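Putative alkaline phosphatase (Pseudomonas fluorescens, PDB 4F1V) binds phosphate with high affinity in the periplasm and probably hands it to an ABC transporter of the PstSACB type for import. Local coordinates at residues Val138-Ser143 against Gln192-Ala197; Gly116-Arg121 against Gly203-Met208; Thr93-Pro98 against Glu150-Phe155; Ser209-Ala214 against Thr330-Val335; Gly219-Thr224 against Ser241-Asn246. One frame throughout, in Å; residues are numbered along the deposited sequence. Where two conformers were deposited one is given.

Interaction 1: residues Val138-Ser143 against Gln192-Ala197; sequences VVVYRS and QGVMTA. With PI (hydrogenphosphate ion), chain B.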
# COMPACT_ATOMS: atom_id res chain seq x y z
N VAL A 138 -16.62 6.56 -16.74
CA VAL A 138 -15.38 5.96 -17.22
C VAL A 138 -14.48 5.60 -16.00
O VAL A 138 -14.19 6.45 -15.13
CB VAL A 138 -14.73 6.90 -18.21
CG1 VAL A 138 -13.31 6.45 -18.57
CG2 VAL A 138 -15.63 6.99 -19.48
N VAL A 139 -14.11 4.30 -15.93
CA VAL A 139 -13.22 3.84 -14.87
C VAL A 139 -11.75 4.01 -15.34
O VAL A 139 -11.39 3.59 -16.42
CB VAL A 139 -13.53 2.35 -14.60
CG1 VAL A 139 -12.46 1.76 -13.65
CG2 VAL A 139 -14.92 2.24 -13.98
N VAL A 140 -10.94 4.59 -14.46
CA VAL A 140 -9.49 4.70 -14.65
C VAL A 140 -8.82 3.71 -13.68
O VAL A 140 -9.24 3.58 -12.53
CB VAL A 140 -8.98 6.14 -14.38
CG1 VAL A 140 -7.48 6.23 -14.71
CG2 VAL A 140 -9.76 7.16 -15.19
N TYR A 141 -7.81 2.98 -14.14
CA TYR A 141 -7.15 1.95 -13.35
C TYR A 141 -5.65 1.98 -13.65
O TYR A 141 -5.18 2.55 -14.61
CB TYR A 141 -7.77 0.57 -13.58
CG TYR A 141 -7.49 0.04 -14.98
CD1 TYR A 141 -6.42 -0.81 -15.21
CD2 TYR A 141 -8.28 0.41 -16.05
CE1 TYR A 141 -6.11 -1.30 -16.45
CE2 TYR A 141 -7.96 -0.01 -17.33
CZ TYR A 141 -6.89 -0.87 -17.56
OH TYR A 141 -6.57 -1.34 -18.83
N ARG A 142 -4.89 1.28 -12.79
CA ARG A 142 -3.43 1.23 -12.93
C ARG A 142 -3.00 0.21 -13.96
O ARG A 142 -3.35 -0.98 -13.86
CB ARG A 142 -2.77 0.93 -11.54
CG ARG A 142 -2.89 2.08 -10.57
CD ARG A 142 -1.90 3.20 -10.88
NE ARG A 142 -0.51 2.79 -10.65
CZ ARG A 142 0.02 2.71 -9.43
NH1 ARG A 142 -0.63 3.16 -8.35
NH2 ARG A 142 1.25 2.19 -9.30
N SER A 143 -2.21 0.65 -14.92
CA SER A 143 -1.70 -0.21 -15.96
C SER A 143 -0.73 -1.28 -15.52
O SER A 143 -0.63 -2.34 -16.13
CB SER A 143 -0.99 0.66 -17.05
OG SER A 143 0.21 1.24 -16.55
N GLN A 192 0.13 9.30 -9.55
CA GLN A 192 -0.04 10.59 -10.17
C GLN A 192 -0.55 10.49 -11.59
O GLN A 192 -1.37 11.31 -12.04
CB GLN A 192 1.32 11.36 -10.05
CG GLN A 192 1.75 11.60 -8.59
CD GLN A 192 3.22 11.96 -8.45
OE1 GLN A 192 4.14 11.10 -8.63
NE2 GLN A 192 3.51 13.27 -8.19
N GLY A 193 -0.05 9.53 -12.34
CA GLY A 193 -0.51 9.35 -13.74
C GLY A 193 -2.02 9.07 -13.76
O GLY A 193 -2.74 9.58 -14.66
N VAL A 194 -2.52 8.28 -12.83
CA VAL A 194 -3.99 8.04 -12.74
C VAL A 194 -4.70 9.37 -12.40
O VAL A 194 -5.76 9.65 -13.01
CB VAL A 194 -4.30 6.92 -11.74
CG1 VAL A 194 -5.76 7.02 -11.30
CG2 VAL A 194 -4.00 5.55 -12.36
N MET A 195 -4.22 10.13 -11.41
CA MET A 195 -4.92 11.39 -11.11
C MET A 195 -4.93 12.34 -12.29
O MET A 195 -5.93 13.07 -12.50
CB MET A 195 -4.35 12.02 -9.87
CG MET A 195 -4.63 11.28 -8.59
SD MET A 195 -6.39 10.97 -8.22
CE MET A 195 -6.99 12.61 -7.91
N THR A 196 -3.84 12.39 -13.07
CA THR A 196 -3.82 13.19 -14.28
C THR A 196 -4.88 12.74 -15.28
O THR A 196 -5.64 13.52 -15.85
CB THR A 196 -2.39 13.17 -14.90
OG1 THR A 196 -1.52 13.81 -13.97
CG2 THR A 196 -2.35 13.80 -16.28
N ALA A 197 -4.98 11.40 -15.45
CA ALA A 197 -5.99 10.86 -16.35
C ALA A 197 -7.41 11.12 -15.82
O ALA A 197 -8.33 11.35 -16.63
CB ALA A 197 -5.76 9.35 -16.57
P PI B . 1.67 1.47 -5.86
O1 PI B . 2.31 0.09 -5.97
O2 PI B . 2.39 2.50 -6.74
O3 PI B . 0.18 1.39 -6.20
O4 PI B . 1.82 1.96 -4.39
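Strand 138-142 ends at R142 of the phosphate pocket, and V140 and R142 pack on V194 of helix 190-198. Over the two segments, strand and helix run nearly antiparallel, at 165°, with their axes 8.6 Å apart. In the V194 conformer described, V140 offers one branch: its CG1 stands anti to the backbone N and meets V194 CG1 at 3.9 Å and A197 CB at 4.0 Å. The two valines slide past each other in opposite directions. The other branch of this V194 conformer turns to the end of the strand, where V194 CG2 lies 3.5 Å from R142 CD and the two side chains cross at about a right angle. Beyond that methyl the arginine chain, bent at chi2 and chi3, carries its guanidinium to the ligand. R142 NH2 donates to phosphate O2 at 2.8 Å in a fairly straight bond (164°), with O2 at the guanidinium edge and in its plane. R142 NH1 gives a more bent bond (131°) to phosphate O3 at 2.9 Å. A salt bridge from E144 to NH2 forms a second shell. Helix 190-198 joins strand 186-188 to the parallel strand 204-205 and passes over strand 138-142 between them, a beta-alpha-beta crossover.

Interaction 2: residues Gly116-Arg121 against Gly203-Met208; sequences GVFSGR and GRITYM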
# COMPACT_ATOMS: atom_id res chain seq x y z
N GLY A 116 -20.44 -2.66 -8.50
CA GLY A 116 -21.02 -2.52 -9.84
C GLY A 116 -20.30 -1.54 -10.71
O GLY A 116 -20.20 -1.75 -11.92
N VAL A 117 -19.77 -0.44 -10.15
CA VAL A 117 -18.99 0.49 -10.94
C VAL A 117 -17.72 -0.20 -11.46
O VAL A 117 -17.35 -0.11 -12.65
CB VAL A 117 -18.66 1.74 -10.12
CG1 VAL A 117 -17.61 2.58 -10.82
CG2 VAL A 117 -19.94 2.57 -9.86
N PHE A 118 -17.01 -0.92 -10.56
CA PHE A 118 -15.73 -1.52 -10.96
C PHE A 118 -15.87 -2.81 -11.78
O PHE A 118 -14.88 -3.21 -12.38
CB PHE A 118 -14.76 -1.58 -9.77
CG PHE A 118 -14.23 -0.20 -9.44
CD1 PHE A 118 -14.89 0.65 -8.56
CD2 PHE A 118 -13.11 0.28 -10.14
CE1 PHE A 118 -14.45 1.96 -8.33
CE2 PHE A 118 -12.65 1.59 -9.87
CZ PHE A 118 -13.31 2.43 -8.97
N SER A 119 -17.06 -3.41 -11.79
CA SER A 119 -17.33 -4.56 -12.64
C SER A 119 -17.88 -4.12 -14.04
O SER A 119 -18.00 -4.96 -14.91
CB SER A 119 -18.33 -5.51 -12.03
OG SER A 119 -19.61 -4.94 -12.10
N GLY A 120 -18.31 -2.88 -14.14
CA GLY A 120 -18.99 -2.35 -15.34
C GLY A 120 -20.51 -2.55 -15.32
O GLY A 120 -21.16 -2.03 -16.26
N ARG A 121 -21.08 -3.19 -14.32
CA ARG A 121 -22.54 -3.34 -14.23
C ARG A 121 -23.26 -2.00 -14.15
O ARG A 121 -24.33 -1.82 -14.73
CB ARG A 121 -22.86 -4.22 -13.02
CG ARG A 121 -24.35 -4.33 -12.66
CD ARG A 121 -24.59 -5.33 -11.58
NE ARG A 121 -23.82 -5.09 -10.35
CZ ARG A 121 -24.21 -4.32 -9.37
NH1 ARG A 121 -25.33 -3.57 -9.44
NH2 ARG A 121 -23.46 -4.24 -8.27
N GLY A 203 -16.54 12.61 -15.99
CA GLY A 203 -17.24 11.46 -15.50
C GLY A 203 -16.36 10.25 -15.11
O GLY A 203 -16.86 9.13 -15.08
N ARG A 204 -15.09 10.51 -14.79
CA ARG A 204 -14.12 9.46 -14.46
C ARG A 204 -14.08 9.17 -13.00
O ARG A 204 -14.33 10.05 -12.15
CB ARG A 204 -12.73 9.84 -15.04
CG ARG A 204 -12.72 9.81 -16.55
CD ARG A 204 -11.38 10.15 -17.15
NE ARG A 204 -11.49 10.05 -18.62
CZ ARG A 204 -10.45 9.95 -19.43
NH1 ARG A 204 -9.21 10.06 -19.03
NH2 ARG A 204 -10.69 9.75 -20.69
N ILE A 205 -13.73 7.94 -12.64
CA ILE A 205 -13.66 7.49 -11.25
C ILE A 205 -12.49 6.49 -11.13
O ILE A 205 -12.18 5.79 -12.08
CB ILE A 205 -15.02 6.81 -10.81
CG1 ILE A 205 -15.05 6.55 -9.30
CG2 ILE A 205 -15.34 5.58 -11.64
CD1 ILE A 205 -16.49 6.38 -8.81
N THR A 206 -11.88 6.41 -9.96
CA THR A 206 -10.76 5.46 -9.74
C THR A 206 -10.67 5.12 -8.24
O THR A 206 -11.48 5.57 -7.44
CB THR A 206 -9.45 6.06 -10.29
OG1 THR A 206 -8.45 5.04 -10.39
CG2 THR A 206 -8.92 7.17 -9.44
N TYR A 207 -9.63 4.32 -7.95
CA TYR A 207 -9.22 3.96 -6.60
C TYR A 207 -7.80 4.51 -6.40
O TYR A 207 -7.01 4.58 -7.35
CB TYR A 207 -9.26 2.42 -6.40
CG TYR A 207 -8.41 1.66 -7.39
CD1 TYR A 207 -7.10 1.32 -7.10
CD2 TYR A 207 -8.91 1.37 -8.66
CE1 TYR A 207 -6.29 0.67 -8.04
CE2 TYR A 207 -8.10 0.70 -9.59
CZ TYR A 207 -6.81 0.35 -9.29
OH TYR A 207 -6.02 -0.25 -10.24
N MET A 208 -7.47 4.93 -5.16
CA MET A 208 -6.28 5.79 -5.03
C MET A 208 -5.76 5.90 -3.61
O MET A 208 -6.53 5.94 -2.63
CB MET A 208 -6.67 7.22 -5.51
CG MET A 208 -5.58 8.25 -5.60
SD MET A 208 -4.13 7.77 -6.59
CE MET A 208 -4.93 7.43 -8.14
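V117 and F118, in the last turn of helix 111-119, keep pace with the extended backbone of I205 and T206: V117 CA lies 8.8 Å from I205 CA, and F118 CA lies 8.7 Å from T206 CA. Side chains of the helix span the gap, one of them reaching backbone. V117 points one methyl across, V117 CG1 meeting I205 CG2 at 3.9 Å, and the two side chains cross obliquely. F118 buries more surface here than any other single residue of the two segments. Its CG is anti to the carbonyl carbon (chi1 -74°), and the far end of the ring comes nearer to 203-208 than its stem does. F118 CZ abuts the carbonyl carbon T206 C at 3.8 Å, which lies at the ring edge and near the ring plane. The neighbouring rim atom, F118 CE2, meets Y207 CD2 at 3.9 Å, in the plane of the tyrosine ring and at its edge. This contact lays helix 111-119 against the four-stranded mixed sheet, in which strand 204-205 runs between 99-100 and 138-142; G203 and R204 both face N100 there, in a G1 beta bulge. T206 turns its CB away from the helix, and its OG1 is hydrogen-bonded to V140 O. Y207 OH is hydrogen-bonded to T149 OG1 and to the backbone N of R142, which makes the tyrosine a second-shell neighbour of the phosphate-binding arginine. Past the helix, G120 adopts positive phi (89°), and S119 OG accepts from R121 N at 3.2 Å in an ST turn.

Interaction 3: residues Thr93-Pro98 against Glu150-Phe155; sequences TSVAIP and ELFTRF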
# COMPACT_ATOMS: atom_id res chain seq x y z
N THR A 93 -3.29 2.53 5.84
CA THR A 93 -3.86 3.42 4.85
C THR A 93 -5.28 3.02 4.47
O THR A 93 -5.59 1.82 4.37
CB THR A 93 -2.97 3.44 3.54
OG1 THR A 93 -3.40 4.46 2.67
CG2 THR A 93 -2.86 2.10 2.84
N SER A 94 -6.11 4.04 4.21
CA SER A 94 -7.35 3.80 3.50
C SER A 94 -7.05 3.69 1.96
O SER A 94 -5.93 3.97 1.51
CB SER A 94 -8.36 4.93 3.75
OG SER A 94 -7.82 6.16 3.24
N VAL A 95 -8.07 3.29 1.20
CA VAL A 95 -8.06 3.39 -0.23
C VAL A 95 -9.26 4.29 -0.62
O VAL A 95 -10.42 3.93 -0.32
CB VAL A 95 -8.17 2.02 -0.92
CG1 VAL A 95 -8.22 2.22 -2.45
CG2 VAL A 95 -7.04 1.11 -0.50
N ALA A 96 -8.96 5.44 -1.19
CA ALA A 96 -9.97 6.46 -1.54
C ALA A 96 -10.54 6.20 -2.97
O ALA A 96 -9.88 5.55 -3.78
CB ALA A 96 -9.31 7.84 -1.46
N ILE A 97 -11.71 6.79 -3.20
CA ILE A 97 -12.42 6.67 -4.47
C ILE A 97 -12.67 8.10 -5.01
O ILE A 97 -13.79 8.63 -4.95
CB ILE A 97 -13.75 5.89 -4.31
CG1 ILE A 97 -13.53 4.52 -3.63
CG2 ILE A 97 -14.42 5.68 -5.68
CD1 ILE A 97 -12.63 3.54 -4.32
N PRO A 98 -11.61 8.75 -5.54
CA PRO A 98 -11.78 10.07 -6.13
C PRO A 98 -12.47 9.93 -7.52
O PRO A 98 -12.31 8.94 -8.20
CB PRO A 98 -10.36 10.62 -6.23
CG PRO A 98 -9.54 9.35 -6.48
CD PRO A 98 -10.21 8.30 -5.61
N GLU A 150 -3.56 -4.13 -5.39
CA GLU A 150 -3.69 -5.29 -4.51
C GLU A 150 -4.61 -4.94 -3.31
O GLU A 150 -5.51 -5.72 -2.96
CB GLU A 150 -2.31 -5.78 -4.06
CG GLU A 150 -2.41 -7.09 -3.25
CD GLU A 150 -1.03 -7.68 -2.97
OE1 GLU A 150 -0.34 -8.06 -3.95
OE2 GLU A 150 -0.64 -7.76 -1.76
N LEU A 151 -4.38 -3.80 -2.66
CA LEU A 151 -5.20 -3.43 -1.51
C LEU A 151 -6.69 -3.32 -1.89
O LEU A 151 -7.58 -3.70 -1.13
CB LEU A 151 -4.72 -2.10 -0.89
CG LEU A 151 -3.36 -2.15 -0.20
CD1 LEU A 151 -3.00 -0.76 0.28
CD2 LEU A 151 -3.34 -3.17 0.93
N PHE A 152 -6.95 -2.73 -3.04
CA PHE A 152 -8.34 -2.50 -3.51
C PHE A 152 -9.03 -3.82 -3.92
O PHE A 152 -10.18 -4.04 -3.57
CB PHE A 152 -8.30 -1.49 -4.65
CG PHE A 152 -9.68 -1.09 -5.17
CD1 PHE A 152 -10.67 -0.59 -4.35
CD2 PHE A 152 -9.96 -1.20 -6.52
CE1 PHE A 152 -11.90 -0.19 -4.80
CE2 PHE A 152 -11.21 -0.79 -7.02
CZ PHE A 152 -12.16 -0.29 -6.18
N THR A 153 -8.31 -4.63 -4.67
CA THR A 153 -8.90 -5.90 -5.11
C THR A 153 -9.08 -6.87 -3.97
O THR A 153 -9.98 -7.71 -4.03
CB THR A 153 -8.15 -6.52 -6.29
OG1 THR A 153 -6.80 -6.89 -5.91
CG2 THR A 153 -8.18 -5.65 -7.51
N ARG A 154 -8.31 -6.77 -2.87
CA ARG A 154 -8.66 -7.55 -1.66
C ARG A 154 -10.07 -7.22 -1.21
O ARG A 154 -10.85 -8.11 -0.80
CB ARG A 154 -7.64 -7.29 -0.54
CG ARG A 154 -6.29 -7.98 -0.81
CD ARG A 154 -5.34 -7.82 0.40
NE ARG A 154 -4.00 -8.28 0.16
CZ ARG A 154 -3.63 -9.54 -0.06
NH1 ARG A 154 -4.48 -10.52 0.14
NH2 ARG A 154 -2.34 -9.78 -0.36
N PHE A 155 -10.43 -5.92 -1.23
CA PHE A 155 -11.76 -5.49 -0.74
C PHE A 155 -12.84 -6.00 -1.70
O PHE A 155 -13.86 -6.59 -1.30
CB PHE A 155 -11.80 -3.97 -0.60
CG PHE A 155 -13.12 -3.49 -0.07
CD1 PHE A 155 -13.38 -3.58 1.29
CD2 PHE A 155 -14.12 -2.94 -0.85
CE1 PHE A 155 -14.57 -3.14 1.85
CE2 PHE A 155 -15.33 -2.50 -0.32
CZ PHE A 155 -15.54 -2.60 1.02
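The ring of F152 is approached obliquely by V95 and I97, while outside the two segments it stacks with Y207 and makes an edge-to-face contact with F118. V95 CG1 lies 4.2 Å from F152 CD1, and I97 CD1 reaches the next rim atom, F152 CE1, at 3.8 Å; both aliphatic side chains cross that of the phenylalanine at about a right angle. The F152 chi1 of -176° puts CG anti to the backbone N, and chi2 of 55° sets the turn of the ring. Within the helix, in the R154 conformer described, R154 NH2 makes a salt bridge to E150 OE2 at 3.0 Å, coming from well above the carboxylate plane (62° out of it). That carboxylate has further partners, since E150 OE1 is hydrogen-bonded to S64 OG and OE2 to K65 N. L151 carries the remaining packing. V95 uses its second methyl here, CG2 lying 4.0 Å from L151 CB, whereas T93 CG2 meets L151 CD1 at 3.8 Å. The hydroxyl of T93 is taken up locally: T93 OG1 donates to S94 O at 2.8 Å, in the carbonyl plane and on a lone pair. All five touching residues are buried. Strand 85-94 lies at the edge of the five-stranded sheet, and strand 99-100 belongs to the four-stranded one, so 93-98 takes the chain out of the end of strand 85-94 toward the other sheet. Packed on helix 147-159, whose first turn binds phosphate through G147 N and T148 OG1, it is consistent with one of the interdomain crossovers of venus-flytrap periplasmic binding proteins.

Interaction 4: residues Ser209-Ala214 against Thr330-Val335; sequences SPDFAA and TANAFV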
# COMPACT_ATOMS: atom_id res chain seq x y z
N SER A 209 -4.44 6.03 -3.52
CA SER A 209 -3.79 6.51 -2.30
C SER A 209 -4.55 7.69 -1.69
O SER A 209 -4.87 8.64 -2.43
CB SER A 209 -2.37 7.01 -2.65
OG SER A 209 -1.79 7.66 -1.59
N PRO A 210 -4.76 7.72 -0.37
CA PRO A 210 -5.46 8.87 0.20
C PRO A 210 -4.64 10.13 0.15
O PRO A 210 -5.20 11.23 0.24
CB PRO A 210 -5.77 8.40 1.63
CG PRO A 210 -4.64 7.42 1.92
CD PRO A 210 -4.42 6.69 0.62
N ASP A 211 -3.33 10.01 -0.01
CA ASP A 211 -2.53 11.24 -0.25
C ASP A 211 -2.89 11.85 -1.60
O ASP A 211 -3.39 12.95 -1.73
CB ASP A 211 -1.04 10.91 -0.18
CG ASP A 211 -0.20 12.11 -0.63
OD1 ASP A 211 0.77 11.92 -1.36
OD2 ASP A 211 -0.60 13.26 -0.24
N PHE A 212 -2.71 11.11 -2.69
CA PHE A 212 -2.92 11.63 -4.00
C PHE A 212 -4.42 11.86 -4.37
O PHE A 212 -4.72 12.57 -5.35
CB PHE A 212 -2.26 10.74 -5.06
CG PHE A 212 -0.72 10.79 -4.96
CD1 PHE A 212 -0.02 11.96 -5.28
CD2 PHE A 212 -0.02 9.72 -4.44
CE1 PHE A 212 1.36 12.02 -5.15
CE2 PHE A 212 1.37 9.78 -4.37
CZ PHE A 212 2.07 10.95 -4.69
N ALA A 213 -5.36 11.29 -3.60
CA ALA A 213 -6.77 11.44 -3.94
C ALA A 213 -7.31 12.85 -3.76
O ALA A 213 -8.35 13.15 -4.35
CB ALA A 213 -7.61 10.45 -3.15
N ALA A 214 -6.64 13.66 -2.95
CA ALA A 214 -7.05 15.04 -2.77
C ALA A 214 -5.82 15.89 -2.58
O ALA A 214 -4.88 15.47 -1.88
CB ALA A 214 -7.99 15.24 -1.56
N THR A 330 0.88 11.13 9.55
CA THR A 330 -0.45 11.71 9.54
C THR A 330 -0.60 12.80 8.45
O THR A 330 -1.67 12.92 7.85
CB THR A 330 -0.88 12.30 10.89
OG1 THR A 330 -0.10 13.53 11.20
CG2 THR A 330 -0.74 11.33 12.07
N ALA A 331 0.46 13.56 8.23
CA ALA A 331 0.38 14.66 7.30
C ALA A 331 0.20 14.20 5.85
O ALA A 331 -0.17 15.03 5.02
CB ALA A 331 1.66 15.48 7.36
N ASN A 332 0.54 12.93 5.57
CA ASN A 332 0.38 12.38 4.26
C ASN A 332 -0.81 11.37 4.16
O ASN A 332 -0.89 10.56 3.25
CB ASN A 332 1.69 11.73 3.74
CG ASN A 332 2.75 12.80 3.53
OD1 ASN A 332 2.77 13.43 2.51
ND2 ASN A 332 3.62 13.02 4.54
N ALA A 333 -1.78 11.54 5.09
CA ALA A 333 -3.06 10.87 5.09
C ALA A 333 -3.01 9.39 5.48
O ALA A 333 -3.89 8.63 5.18
CB ALA A 333 -3.81 11.01 3.74
N PHE A 334 -1.97 9.04 6.28
CA PHE A 334 -1.77 7.66 6.73
C PHE A 334 -1.94 7.54 8.25
O PHE A 334 -2.00 8.52 8.99
CB PHE A 334 -0.38 7.14 6.25
CG PHE A 334 -0.19 7.25 4.76
CD1 PHE A 334 -1.09 6.65 3.88
CD2 PHE A 334 0.90 7.92 4.24
CE1 PHE A 334 -0.91 6.75 2.49
CE2 PHE A 334 1.08 8.02 2.88
CZ PHE A 334 0.17 7.44 2.03
N VAL A 335 -1.96 6.25 8.66
CA VAL A 335 -2.18 5.91 10.07
C VAL A 335 -0.89 5.37 10.69
O VAL A 335 -0.37 4.33 10.23
CB VAL A 335 -3.31 4.86 10.21
CG1 VAL A 335 -3.54 4.51 11.66
CG2 VAL A 335 -4.61 5.34 9.59
O HOH W 1 1.23 14.98 0.80
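P210 fits against A333 and F334. P210 CB lies 3.9 Å from A333 CB, while P210 CG comes to 3.6 Å from A333 O and to 3.8 Å from F334 CE1. Proline and phenylalanine side chains cross at about a right angle, although the proline approaches the ring obliquely. Next along the chain, D211 CB sits 3.5 Å from N332 O. That carbonyl oxygen also stands 3.2 Å above one face of the F334 ring, offset toward its rim. In the conformers described, a water donates to both D211 OD2 (2.7 Å) and N332 OD1 (2.8 Å), bridging the two side chains. The N332 ND2 end is held by A328 O. Both backbones turn sharply here: D211 to A214 form a type I beta turn, and A333, with phi at 74°, is the C' residue of a Schellman motif that ends helix 326-331. The reversal brings the Schellman residue and F334 up to the proline. One shell further out, S209 OG is hydrogen-bonded to L10 O and takes only a weak bond from D211 N; L10 belongs to the phosphate pocket. F334 rests on L10 as well as on V91 and T93 of strand 85-94, and D211 and N332 both touch A13 of helix 12-15.

Interaction 5: residues Gly219-Thr224 against Ser241-Asn246; sequences GLDDAT and SPAAAN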
# COMPACT_ATOMS: atom_id res chain seq x y z
N GLY A 219 -9.78 17.78 1.68
CA GLY A 219 -10.41 17.36 0.50
C GLY A 219 -10.91 15.93 0.45
O GLY A 219 -11.81 15.58 -0.33
N LEU A 220 -10.37 15.08 1.29
CA LEU A 220 -10.91 13.72 1.41
C LEU A 220 -12.34 13.70 1.91
O LEU A 220 -13.06 12.72 1.69
CB LEU A 220 -10.01 12.84 2.32
CG LEU A 220 -8.58 12.58 1.77
CD1 LEU A 220 -7.76 11.79 2.77
CD2 LEU A 220 -8.60 11.88 0.45
N ASP A 221 -12.77 14.74 2.61
CA ASP A 221 -14.13 14.88 3.13
C ASP A 221 -15.07 15.59 2.18
O ASP A 221 -16.27 15.74 2.49
CB ASP A 221 -14.13 15.64 4.44
CG ASP A 221 -13.45 14.88 5.55
OD1 ASP A 221 -13.68 13.67 5.73
OD2 ASP A 221 -12.66 15.54 6.28
N ASP A 222 -14.59 16.00 1.01
CA ASP A 222 -15.44 16.67 0.00
C ASP A 222 -16.06 15.63 -0.91
O ASP A 222 -15.39 15.14 -1.83
CB ASP A 222 -14.61 17.67 -0.77
CG ASP A 222 -15.44 18.47 -1.78
OD1 ASP A 222 -16.62 18.13 -1.99
OD2 ASP A 222 -14.90 19.46 -2.30
N ALA A 223 -17.32 15.26 -0.61
CA ALA A 223 -18.01 14.19 -1.35
C ALA A 223 -18.51 14.60 -2.76
O ALA A 223 -19.16 13.81 -3.41
CB ALA A 223 -19.14 13.62 -0.53
N THR A 224 -18.16 15.82 -3.20
CA THR A 224 -18.32 16.24 -4.56
C THR A 224 -17.12 15.80 -5.43
O THR A 224 -17.14 16.00 -6.63
CB THR A 224 -18.62 17.72 -4.72
OG1 THR A 224 -17.41 18.47 -4.59
CG2 THR A 224 -19.71 18.16 -3.81
N SER A 241 -16.19 9.16 4.72
CA SER A 241 -15.03 9.50 3.88
C SER A 241 -13.79 8.63 4.18
O SER A 241 -13.70 8.02 5.25
CB SER A 241 -14.62 10.96 4.09
OG SER A 241 -13.88 11.01 5.30
N PRO A 242 -12.79 8.64 3.29
CA PRO A 242 -11.56 7.85 3.49
C PRO A 242 -10.50 8.60 4.27
O PRO A 242 -9.31 8.22 4.25
CB PRO A 242 -11.10 7.59 2.05
CG PRO A 242 -11.53 8.83 1.29
CD PRO A 242 -12.92 9.14 1.88
N ALA A 243 -10.88 9.64 5.00
CA ALA A 243 -9.94 10.29 5.93
C ALA A 243 -9.30 9.26 6.85
O ALA A 243 -9.95 8.30 7.27
CB ALA A 243 -10.65 11.35 6.71
N ALA A 244 -8.04 9.47 7.20
CA ALA A 244 -7.33 8.53 8.08
C ALA A 244 -8.05 8.29 9.38
O ALA A 244 -8.04 7.17 9.89
CB ALA A 244 -5.89 9.04 8.31
N ALA A 245 -8.69 9.30 9.95
CA ALA A 245 -9.42 9.13 11.20
C ALA A 245 -10.53 8.11 11.10
O ALA A 245 -10.95 7.54 12.13
CB ALA A 245 -10.07 10.47 11.66
N ASN A 246 -11.02 7.85 9.91
CA ASN A 246 -12.11 6.90 9.70
C ASN A 246 -11.61 5.46 9.50
O ASN A 246 -12.46 4.56 9.45
CB ASN A 246 -13.03 7.34 8.54
CG ASN A 246 -13.71 8.65 8.85
OD1 ASN A 246 -14.02 8.91 10.03
ND2 ASN A 246 -14.00 9.43 7.82
O HOH W 2 -14.97 12.24 8.22
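D221 and S241 meet through their polar ends: S241 OG donates to D221 OD1 at 2.7 Å, reaching the oxygen nearly along its C-O axis. The serine chi1 (79°) places OG between the backbone N and the carbonyl carbon, while the aspartate CG is anti to the carbonyl carbon (chi1 -67°). D221 OD1 also accepts from a water at 3.1 Å, and the same water accepts from N246 ND2, closing a bridge between the two segments. N246 ND2 in turn donates to S241 O at 2.9 Å, with the donor above the carbonyl plane (44° out of it), so the side chain of N246 ties the ends of 241-246 together. S241 OG takes a weak bond from A243 N. The two loops flank the short strand 228-229, and the earlier one continues into an Asx turn, in which D222 OD1 accepts from T224 N at 3.0 Å and from T224 OG1 on the same face of the carboxylate. L220 makes the apolar half of the contact. Its CB points toward 241-246, and its two methyls part there: L220 CD1 lies 4.1 Å from A243 CA, and L220 CD2 lies 4.3 Å from P242 CG. Beside the leucine stem, the carbonyl L220 O lies 3.4 Å from S241 CB and 3.6 Å from P242 CD. P242 also touches A96, V226 and Y288, while D221 is exposed.

Interactions 1 and 2, centres 11 Å apart, share the four-stranded sheet through neighbouring strands 138-142 and 204-205. Residues 93-98 of interaction 3 continue that framework: T206 N lies 3.1 Å from P98 O and M208 O lies 2.9 Å from A96 N, both probable hydrogen bonds. The same segment reaches interaction 4, where T93 OG1 comes to 3.2 Å from P210 CD, and interaction 5, where S94 OG sits 2.7 Å from P242 O. Interactions 4 and 5 touch at P210 O and L220 CD2, 3.5 Å apart. Only interaction 1 includes a phosphate-pocket residue, R142; the side chains of Y207, L151 and S209 in interactions 2, 3 and 4 lie about 7 Å from the ion.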